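Local coordinates for protein beta-lactamase (Klebsiella pneumoniae, PDB 6HUH) that probably hydrolyses beta-lactam antibiotics to substituted beta-amino acids, as a class D beta-lactamase that confers antibiotic resistance, at residues T24-G34 and K229-I237; L59-E70 and V172-I183. All coordinates share one frame; numbering follows the deposited sequence.

Contact 1. Residues T24-G34 and K229-I237; sequences TGCMLFADGSG and KLIFVHTVI
M27 lies across the ring of H234 in the antiparallel ladder that joins strand 26-30 to strand 228-238. The M27 chain turns at its last torsion (chi3 -60°), which folds the methyl back over the imidazole: CE stands 3.7 Å from the ring centroid of H234, a CH-pi contact over the face. C26 O takes two donors, the backbone N of T235 at 2.8 Å and H234 ND1 at 2.7 Å, the latter bent (134°) and from above the carbonyl plane. Packing is tight through the buried residues that follow. L28 and V233 exchange a reciprocal pair of backbone bonds. F29 shares the face of M27 and H234, its CD1 3.7 Å from F232 CB, and helix 245-264 packs on this side through L257 and V253. On the other face A30 CB meets I231 CB at 3.9 Å, and C26 forms a disulfide with C43. The ends are looser: the exposed, poorly ordered T24 lies against I237, and at the other end poorly ordered K229 turns its amine away. With ND1 given to C26 O and NE2 bonded to E252, H234 has both ring nitrogens engaged, which fixes its rotation and is consistent with a protonated imidazole.

Contact 2. Residues L59-E70 and V172-I183; sequences LMGYDSGFLVDE and VSAQTLQHTANI
Helix 56-64 and helix 174-184 pack in the helical part of the penicillin-recognising fold, with the loop after the first helix wrapping over the second. Y62 is the knob, set in a hole formed by T176, H179, T180 and I183. H179 CB sits 3.5 Å from the Y62 ring centroid, over the face, while L67 CB covers the opposite face and I183 CD1 meets the edge, 3.7 Å from Y62 CE2. Y62 OH donates to D69 O at 2.7 Å, tying the ring to its own loop. Nearer the N-terminus of the second helix, L59 CD2 reaches V172 CG2 at 3.8 Å and also touches L177 and T180. The polar end belongs to E70, whose side chain bends at chi2 (78°) toward the second helix. H179 ND1 donates to E70 OE2 at 2.9 Å, almost straight. N182 ND2 reaches the same E70 OE2 at 2.7 Å, from the opposite face of the carboxylate. The carboxylate would favour a protonated H179, whose ring also has D69 CA over one face. S173 OG caps the second helix by accepting from T176 N. A single knob-into-hole contact, closed at one end by a His-carboxylate hydrogen bond, thus joins two helices of the penicillin-recognising fold.

Overall arrangement
Contact 1 and contact 2 hold different parts of one transpeptidase-like fold, the first in its antiparallel sheet and the second among its helices. Their centres lie 23 Å apart and their nearest atoms about 8 Å, so they do not touch. In sequence contact 2 is nested inside the loop that contact 1 closes: 24-34 pairs with 229-237 across most of the chain, and both partners of contact 2 fall between. Neither contact includes the predicted acyl-ester serine S51 or the carboxylated lysine K54, although both lie only a few residues ahead of 59-70 in sequence. Helix 174-184 in turn runs directly into strand 185-189, an outermost strand, within this chain, of the sheet that contains contact 1.

Contact 1. Residues T24-G34 and K229-I237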
loop_
_atom_site.group_PDB
_atom_site.type_symbol
_atom_site.label_atom_id
_atom_site.label_comp_id
_atom_site.label_asym_id
_atom_site.label_seq_id
_atom_site.Cartn_x
_atom_site.Cartn_y
_atom_site.Cartn_z
ATOM N N THR A 24 3.391 20.946 -26.378
ATOM C CA THR A 24 2.001 20.919 -25.941
ATOM C C THR A 24 1.835 20.385 -24.494
ATOM O O THR A 24 0.729 19.979 -24.112
ATOM C CB THR A 24 1.133 20.180 -26.956
ATOM O OG1 THR A 24 1.766 18.956 -27.333
ATOM C CG2 THR A 24 0.844 21.028 -28.203
ATOM N N GLY A 25 2.912 20.456 -23.695
ATOM C CA GLY A 25 2.904 20.106 -22.277
ATOM C C GLY A 25 2.206 21.188 -21.468
ATOM O O GLY A 25 2.021 22.303 -21.962
ATOM N N CYS A 26 1.817 20.905 -20.224
ATOM C CA CYS A 26 1.092 21.909 -19.436
ATOM C C CYS A 26 1.229 21.771 -17.893
ATOM O O CYS A 26 1.080 20.658 -17.389
ATOM C CB CYS A 26 -0.376 21.905 -19.862
ATOM S SG CYS A 26 -1.541 22.297 -18.539
ATOM N N MET A 27 1.461 22.900 -17.148
ATOM C CA MET A 27 1.409 22.912 -15.678
ATOM C C MET A 27 0.387 23.919 -15.170
ATOM O O MET A 27 0.591 25.123 -15.217
ATOM C CB MET A 27 2.730 23.025 -14.921
ATOM C CG MET A 27 2.640 22.202 -13.628
ATOM S SD MET A 27 3.958 22.187 -12.381
ATOM C CE MET A 27 5.399 21.534 -13.378
ATOM N N LEU A 28 -0.725 23.390 -14.694
ATOM C CA LEU A 28 -1.858 24.143 -14.187
ATOM C C LEU A 28 -2.033 24.015 -12.680
ATOM O O LEU A 28 -2.074 22.895 -12.157
ATOM C CB LEU A 28 -3.126 23.618 -14.895
ATOM C CG LEU A 28 -4.398 24.444 -14.722
ATOM C CD1 LEU A 28 -5.150 24.534 -16.006
ATOM C CD2 LEU A 28 -5.277 23.913 -13.592
ATOM N N PHE A 29 -2.223 25.144 -11.988
ATOM C CA PHE A 29 -2.531 25.166 -10.543
ATOM C C PHE A 29 -3.877 25.875 -10.313
ATOM O O PHE A 29 -4.041 27.035 -10.731
ATOM C CB PHE A 29 -1.408 25.785 -9.688
ATOM C CG PHE A 29 -0.085 25.062 -9.720
ATOM C CD1 PHE A 29 0.117 23.912 -8.969
ATOM C CD2 PHE A 29 0.977 25.549 -10.476
ATOM C CE1 PHE A 29 1.348 23.243 -9.003
ATOM C CE2 PHE A 29 2.211 24.887 -10.493
ATOM C CZ PHE A 29 2.392 23.746 -9.747
ATOM N N ALA A 30 -4.844 25.155 -9.709
ATOM C CA ALA A 30 -6.182 25.684 -9.428
ATOM C C ALA A 30 -6.483 25.748 -7.920
ATOM O O ALA A 30 -5.825 25.066 -7.139
ATOM C CB ALA A 30 -7.244 24.855 -10.151
ATOM N N ASP A 31 -7.474 26.574 -7.517
ATOM C CA ASP A 31 -7.890 26.697 -6.112
ATOM C C ASP A 31 -8.849 25.570 -5.696
ATOM O O ASP A 31 -8.977 24.579 -6.422
ATOM C CB ASP A 31 -8.476 28.094 -5.795
ATOM C CG ASP A 31 -9.635 28.548 -6.664
ATOM O OD1 ASP A 31 -10.664 27.831 -6.711
ATOM O OD2 ASP A 31 -9.559 29.670 -7.210
ATOM N N GLY A 32 -9.507 25.743 -4.538
ATOM C CA GLY A 32 -10.454 24.782 -3.970
ATOM C C GLY A 32 -11.616 24.406 -4.871
ATOM O O GLY A 32 -11.856 23.216 -5.089
ATOM N N SER A 33 -12.323 25.419 -5.425
ATOM C CA SER A 33 -13.479 25.236 -6.319
ATOM C C SER A 33 -13.155 24.551 -7.654
ATOM O O SER A 33 -14.065 24.073 -8.330
ATOM C CB SER A 33 -14.173 26.572 -6.584
ATOM O OG SER A 33 -13.338 27.485 -7.284
ATOM N N GLY A 34 -11.870 24.545 -8.016
ATOM C CA GLY A 34 -11.345 24.005 -9.265
ATOM C C GLY A 34 -11.051 25.093 -10.277
ATOM O O GLY A 34 -10.856 24.795 -11.458
ATOM N N LYS A 229 -7.106 24.109 0.495
ATOM C CA LYS A 229 -7.015 23.053 -0.524
ATOM C C LYS A 229 -6.472 23.642 -1.839
ATOM O O LYS A 229 -6.643 24.837 -2.081
ATOM C CB LYS A 229 -8.373 22.370 -0.750
ATOM C CG LYS A 229 -8.695 21.307 0.291
ATOM C CD LYS A 229 -10.112 20.776 0.143
ATOM C CE LYS A 229 -10.550 19.977 1.349
ATOM N NZ LYS A 229 -10.054 18.571 1.314
ATOM N N LEU A 230 -5.792 22.824 -2.664
ATOM C CA LEU A 230 -5.186 23.285 -3.914
ATOM C C LEU A 230 -5.133 22.161 -4.937
ATOM O O LEU A 230 -4.479 21.147 -4.695
ATOM C CB LEU A 230 -3.771 23.819 -3.625
ATOM C CG LEU A 230 -2.924 24.332 -4.791
ATOM C CD1 LEU A 230 -2.519 25.743 -4.559
ATOM C CD2 LEU A 230 -1.654 23.502 -4.961
ATOM N N ILE A 231 -5.821 22.344 -6.081
ATOM C CA ILE A 231 -5.826 21.393 -7.200
ATOM C C ILE A 231 -4.535 21.654 -8.032
ATOM O O ILE A 231 -3.977 22.750 -7.976
ATOM C CB ILE A 231 -7.094 21.558 -8.088
ATOM C CG1 ILE A 231 -8.426 21.592 -7.283
ATOM C CG2 ILE A 231 -7.140 20.526 -9.199
ATOM C CD1 ILE A 231 -8.804 20.455 -6.491
ATOM N N PHE A 232 -4.075 20.644 -8.792
ATOM C CA PHE A 232 -2.910 20.725 -9.680
ATOM C C PHE A 232 -3.051 19.681 -10.786
ATOM O O PHE A 232 -3.506 18.567 -10.538
ATOM C CB PHE A 232 -1.570 20.593 -8.927
ATOM C CG PHE A 232 -1.407 19.315 -8.153
ATOM C CD1 PHE A 232 -1.067 18.128 -8.798
ATOM C CD2 PHE A 232 -1.566 19.294 -6.774
ATOM C CE1 PHE A 232 -0.996 16.920 -8.090
ATOM C CE2 PHE A 232 -1.428 18.093 -6.056
ATOM C CZ PHE A 232 -1.164 16.910 -6.724
ATOM N N VAL A 233 -2.709 20.069 -12.014
ATOM C CA VAL A 233 -2.793 19.218 -13.195
ATOM C C VAL A 233 -1.515 19.456 -13.983
ATOM O O VAL A 233 -1.138 20.611 -14.208
ATOM C CB VAL A 233 -4.061 19.509 -14.057
ATOM C CG1 VAL A 233 -4.141 18.577 -15.259
ATOM C CG2 VAL A 233 -5.350 19.421 -13.244
ATOM N N HIS A 234 -0.832 18.378 -14.390
ATOM C CA HIS A 234 0.394 18.510 -15.187
ATOM C C HIS A 234 0.508 17.446 -16.269
ATOM O O HIS A 234 0.254 16.277 -16.001
ATOM C CB HIS A 234 1.640 18.557 -14.294
ATOM C CG HIS A 234 2.942 18.760 -15.015
ATOM N ND1 HIS A 234 3.143 19.823 -15.864
ATOM C CD2 HIS A 234 4.093 18.052 -14.932
ATOM C CE1 HIS A 234 4.389 19.719 -16.292
ATOM N NE2 HIS A 234 4.999 18.668 -15.756
ATOM N N THR A 235 0.878 17.857 -17.496
ATOM C CA THR A 235 1.082 16.932 -18.616
ATOM C C THR A 235 2.502 16.980 -19.131
ATOM O O THR A 235 3.125 18.043 -19.127
ATOM C CB THR A 235 0.093 17.121 -19.755
ATOM O OG1 THR A 235 0.215 18.442 -20.240
ATOM C CG2 THR A 235 -1.339 16.819 -19.354
ATOM N N VAL A 236 3.008 15.829 -19.576
ATOM C CA VAL A 236 4.338 15.720 -20.162
ATOM C C VAL A 236 4.151 15.117 -21.538
ATOM O O VAL A 236 3.673 13.984 -21.655
ATOM C CB VAL A 236 5.316 14.873 -19.306
ATOM C CG1 VAL A 236 6.601 14.576 -20.064
ATOM C CG2 VAL A 236 5.620 15.554 -17.984
ATOM N N ILE A 237 4.522 15.854 -22.573
ATOM C CA ILE A 237 4.447 15.312 -23.922
ATOM C C ILE A 237 5.877 15.028 -24.379
ATOM O O ILE A 237 6.701 15.948 -24.441
ATOM C CB ILE A 237 3.577 16.158 -24.917
ATOM C CG1 ILE A 237 2.046 15.977 -24.644
ATOM C CG2 ILE A 237 3.881 15.777 -26.366
ATOM C CD1 ILE A 237 1.424 16.782 -23.503
#

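Contact 2. Residues L59-E70 and V172-I183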
loop_
_atom_site.group_PDB
_atom_site.type_symbol
_atom_site.label_atom_id
_atom_site.label_comp_id
_atom_site.label_asym_id
_atom_site.label_seq_id
_atom_site.Cartn_x
_atom_site.Cartn_y
_atom_site.Cartn_z
ATOM N N LEU A 59 -14.686 6.689 -7.325
ATOM C CA LEU A 59 -15.921 7.279 -6.808
ATOM C C LEU A 59 -17.147 6.449 -7.181
ATOM O O LEU A 59 -18.007 6.224 -6.321
ATOM C CB LEU A 59 -16.091 8.712 -7.306
ATOM C CG LEU A 59 -15.085 9.734 -6.815
ATOM C CD1 LEU A 59 -14.974 10.863 -7.811
ATOM C CD2 LEU A 59 -15.466 10.257 -5.427
ATOM N N MET A 60 -17.226 6.004 -8.467
ATOM C CA MET A 60 -18.302 5.157 -8.999
ATOM C C MET A 60 -18.322 3.885 -8.167
ATOM O O MET A 60 -19.356 3.553 -7.581
ATOM C CB MET A 60 -18.063 4.797 -10.481
ATOM C CG MET A 60 -18.162 5.955 -11.430
ATOM S SD MET A 60 -17.941 5.425 -13.155
ATOM C CE MET A 60 -17.263 6.941 -13.867
ATOM N N GLY A 61 -17.159 3.237 -8.079
ATOM C CA GLY A 61 -16.928 2.013 -7.314
ATOM C C GLY A 61 -17.270 2.081 -5.840
ATOM O O GLY A 61 -17.819 1.125 -5.302
ATOM N N TYR A 62 -16.983 3.196 -5.175
ATOM C CA TYR A 62 -17.362 3.313 -3.773
ATOM C C TYR A 62 -18.808 3.722 -3.586
ATOM O O TYR A 62 -19.430 3.282 -2.630
ATOM C CB TYR A 62 -16.439 4.246 -2.999
ATOM C CG TYR A 62 -15.095 3.619 -2.711
ATOM C CD1 TYR A 62 -14.965 2.594 -1.777
ATOM C CD2 TYR A 62 -13.946 4.061 -3.362
ATOM C CE1 TYR A 62 -13.726 2.006 -1.523
ATOM C CE2 TYR A 62 -12.707 3.475 -3.122
ATOM C CZ TYR A 62 -12.600 2.452 -2.203
ATOM O OH TYR A 62 -11.357 1.924 -1.985
ATOM N N ASP A 63 -19.348 4.548 -4.480
ATOM C CA ASP A 63 -20.733 5.006 -4.389
ATOM C C ASP A 63 -21.726 3.870 -4.625
ATOM O O ASP A 63 -22.740 3.792 -3.931
ATOM C CB ASP A 63 -20.984 6.165 -5.378
ATOM C CG ASP A 63 -22.319 6.846 -5.179
ATOM O OD1 ASP A 63 -22.528 7.453 -4.077
ATOM O OD2 ASP A 63 -23.155 6.798 -6.123
ATOM N N SER A 64 -21.441 3.013 -5.626
ATOM C CA SER A 64 -22.300 1.905 -6.010
ATOM C C SER A 64 -22.161 0.708 -5.079
ATOM O O SER A 64 -23.113 -0.050 -4.929
ATOM C CB SER A 64 -22.052 1.515 -7.460
ATOM O OG SER A 64 -20.691 1.200 -7.700
ATOM N N GLY A 65 -20.999 0.559 -4.440
ATOM C CA GLY A 65 -20.748 -0.531 -3.510
ATOM C C GLY A 65 -19.879 -1.648 -4.047
ATOM O O GLY A 65 -19.673 -2.648 -3.348
ATOM N N PHE A 66 -19.359 -1.495 -5.289
ATOM C CA PHE A 66 -18.464 -2.474 -5.897
ATOM C C PHE A 66 -17.184 -2.556 -5.084
ATOM O O PHE A 66 -16.672 -3.655 -4.837
ATOM C CB PHE A 66 -18.107 -2.095 -7.338
ATOM C CG PHE A 66 -17.248 -3.163 -7.975
ATOM C CD1 PHE A 66 -17.786 -4.398 -8.316
ATOM C CD2 PHE A 66 -15.892 -2.966 -8.162
ATOM C CE1 PHE A 66 -17.003 -5.389 -8.899
ATOM C CE2 PHE A 66 -15.097 -3.975 -8.709
ATOM C CZ PHE A 66 -15.663 -5.176 -9.082
ATOM N N LEU A 67 -16.640 -1.384 -4.727
ATOM C CA LEU A 67 -15.438 -1.261 -3.921
ATOM C C LEU A 67 -15.905 -1.049 -2.501
ATOM O O LEU A 67 -16.826 -0.253 -2.267
ATOM C CB LEU A 67 -14.564 -0.099 -4.411
ATOM C CG LEU A 67 -14.144 -0.122 -5.877
ATOM C CD1 LEU A 67 -13.502 1.180 -6.250
ATOM C CD2 LEU A 67 -13.240 -1.321 -6.207
ATOM N N VAL A 68 -15.346 -1.829 -1.568
ATOM C CA VAL A 68 -15.746 -1.816 -0.159
ATOM C C VAL A 68 -14.937 -0.787 0.602
ATOM O O VAL A 68 -15.511 0.090 1.255
ATOM C CB VAL A 68 -15.656 -3.231 0.473
ATOM C CG1 VAL A 68 -15.986 -3.206 1.967
ATOM C CG2 VAL A 68 -16.551 -4.211 -0.264
ATOM N N ASP A 69 -13.601 -0.929 0.536
ATOM C CA ASP A 69 -12.607 -0.056 1.153
ATOM C C ASP A 69 -11.297 -0.164 0.389
ATOM O O ASP A 69 -11.316 -0.468 -0.792
ATOM C CB ASP A 69 -12.444 -0.329 2.676
ATOM C CG ASP A 69 -12.177 -1.759 3.093
ATOM O OD1 ASP A 69 -11.514 -2.489 2.326
ATOM O OD2 ASP A 69 -12.578 -2.130 4.211
ATOM N N GLU A 70 -10.175 0.070 1.051
ATOM C CA GLU A 70 -8.847 0.082 0.449
ATOM C C GLU A 70 -8.311 -1.329 0.208
ATOM O O GLU A 70 -7.469 -1.548 -0.661
ATOM C CB GLU A 70 -7.888 0.884 1.348
ATOM C CG GLU A 70 -8.297 2.334 1.588
ATOM C CD GLU A 70 -9.399 2.614 2.597
ATOM O OE1 GLU A 70 -9.885 1.664 3.256
ATOM O OE2 GLU A 70 -9.785 3.796 2.722
ATOM N N VAL A 172 -21.789 12.132 -4.267
ATOM C CA VAL A 172 -21.214 11.027 -3.509
ATOM C C VAL A 172 -21.108 11.419 -2.038
ATOM O O VAL A 172 -21.149 12.604 -1.703
ATOM C CB VAL A 172 -19.870 10.517 -4.108
ATOM C CG1 VAL A 172 -20.042 10.044 -5.554
ATOM C CG2 VAL A 172 -18.769 11.559 -4.016
ATOM N N SER A 173 -21.001 10.415 -1.165
ATOM C CA SER A 173 -20.885 10.559 0.282
ATOM C C SER A 173 -19.474 10.995 0.712
ATOM O O SER A 173 -18.530 10.948 -0.087
ATOM C CB SER A 173 -21.227 9.235 0.954
ATOM O OG SER A 173 -20.207 8.279 0.714
ATOM N N ALA A 174 -19.339 11.359 2.004
ATOM C CA ALA A 174 -18.089 11.740 2.645
ATOM C C ALA A 174 -17.126 10.546 2.646
ATOM O O ALA A 174 -15.970 10.701 2.229
ATOM C CB ALA A 174 -18.362 12.207 4.070
ATOM N N GLN A 175 -17.620 9.355 3.072
ATOM C CA GLN A 175 -16.850 8.117 3.114
ATOM C C GLN A 175 -16.417 7.629 1.715
ATOM O O GLN A 175 -15.344 7.032 1.614
ATOM C CB GLN A 175 -17.532 7.014 3.918
ATOM C CG GLN A 175 -18.918 6.577 3.419
ATOM C CD GLN A 175 -20.082 7.464 3.844
ATOM O OE1 GLN A 175 -19.938 8.585 4.374
ATOM N NE2 GLN A 175 -21.283 6.982 3.574
ATOM N N THR A 176 -17.184 7.950 0.630
ATOM C CA THR A 176 -16.767 7.631 -0.745
ATOM C C THR A 176 -15.549 8.496 -1.051
ATOM O O THR A 176 -14.567 7.976 -1.579
ATOM C CB THR A 176 -17.927 7.797 -1.758
ATOM O OG1 THR A 176 -18.865 6.724 -1.583
ATOM C CG2 THR A 176 -17.450 7.790 -3.208
ATOM N N LEU A 177 -15.591 9.801 -0.657
ATOM C CA LEU A 177 -14.501 10.769 -0.861
ATOM C C LEU A 177 -13.296 10.384 -0.035
ATOM O O LEU A 177 -12.174 10.555 -0.515
ATOM C CB LEU A 177 -14.909 12.219 -0.503
ATOM C CG LEU A 177 -16.003 12.929 -1.328
ATOM C CD1 LEU A 177 -16.321 14.286 -0.729
ATOM C CD2 LEU A 177 -15.599 13.097 -2.791
ATOM N N GLN A 178 -13.511 9.881 1.206
ATOM C CA GLN A 178 -12.407 9.466 2.064
ATOM C C GLN A 178 -11.740 8.179 1.570
ATOM O O GLN A 178 -10.519 8.126 1.523
ATOM C CB GLN A 178 -12.815 9.385 3.538
ATOM C CG GLN A 178 -11.631 9.390 4.515
ATOM C CD GLN A 178 -10.944 10.737 4.670
ATOM O OE1 GLN A 178 -9.877 10.997 4.089
ATOM N NE2 GLN A 178 -11.518 11.610 5.493
ATOM N N HIS A 179 -12.510 7.167 1.158
ATOM C CA HIS A 179 -11.916 5.936 0.624
ATOM C C HIS A 179 -11.101 6.234 -0.655
ATOM O O HIS A 179 -9.978 5.738 -0.800
ATOM C CB HIS A 179 -12.993 4.895 0.338
ATOM C CG HIS A 179 -13.517 4.168 1.539
ATOM N ND1 HIS A 179 -12.669 3.629 2.484
ATOM C CD2 HIS A 179 -14.792 3.824 1.852
ATOM C CE1 HIS A 179 -13.453 3.017 3.365
ATOM N NE2 HIS A 179 -14.736 3.112 3.028
ATOM N N THR A 180 -11.656 7.079 -1.548
ATOM C CA THR A 180 -11.010 7.527 -2.791
ATOM C C THR A 180 -9.685 8.249 -2.474
ATOM O O THR A 180 -8.691 8.009 -3.151
ATOM C CB THR A 180 -11.980 8.425 -3.596
ATOM O OG1 THR A 180 -13.202 7.706 -3.868
ATOM C CG2 THR A 180 -11.350 8.970 -4.900
ATOM N N ALA A 181 -9.683 9.122 -1.441
ATOM C CA ALA A 181 -8.529 9.874 -0.957
ATOM C C ALA A 181 -7.426 8.927 -0.476
ATOM O O ALA A 181 -6.267 9.071 -0.870
ATOM C CB ALA A 181 -8.954 10.786 0.195
ATOM N N ASN A 182 -7.804 7.964 0.377
ATOM C CA ASN A 182 -6.905 6.992 0.971
ATOM C C ASN A 182 -6.135 6.203 -0.077
ATOM O O ASN A 182 -4.906 6.287 -0.103
ATOM C CB ASN A 182 -7.642 6.086 1.966
ATOM C CG ASN A 182 -8.122 6.771 3.242
ATOM O OD1 ASN A 182 -7.672 7.851 3.633
ATOM N ND2 ASN A 182 -9.032 6.128 3.958
ATOM N N ILE A 183 -6.848 5.527 -0.999
ATOM C CA ILE A 183 -6.208 4.751 -2.072
ATOM C C ILE A 183 -5.362 5.633 -3.038
ATOM O O ILE A 183 -4.432 5.101 -3.652
ATOM C CB ILE A 183 -7.199 3.817 -2.828
ATOM C CG1 ILE A 183 -8.381 4.567 -3.454
ATOM C CG2 ILE A 183 -7.670 2.731 -1.910
ATOM C CD1 ILE A 183 -9.238 3.725 -4.418
#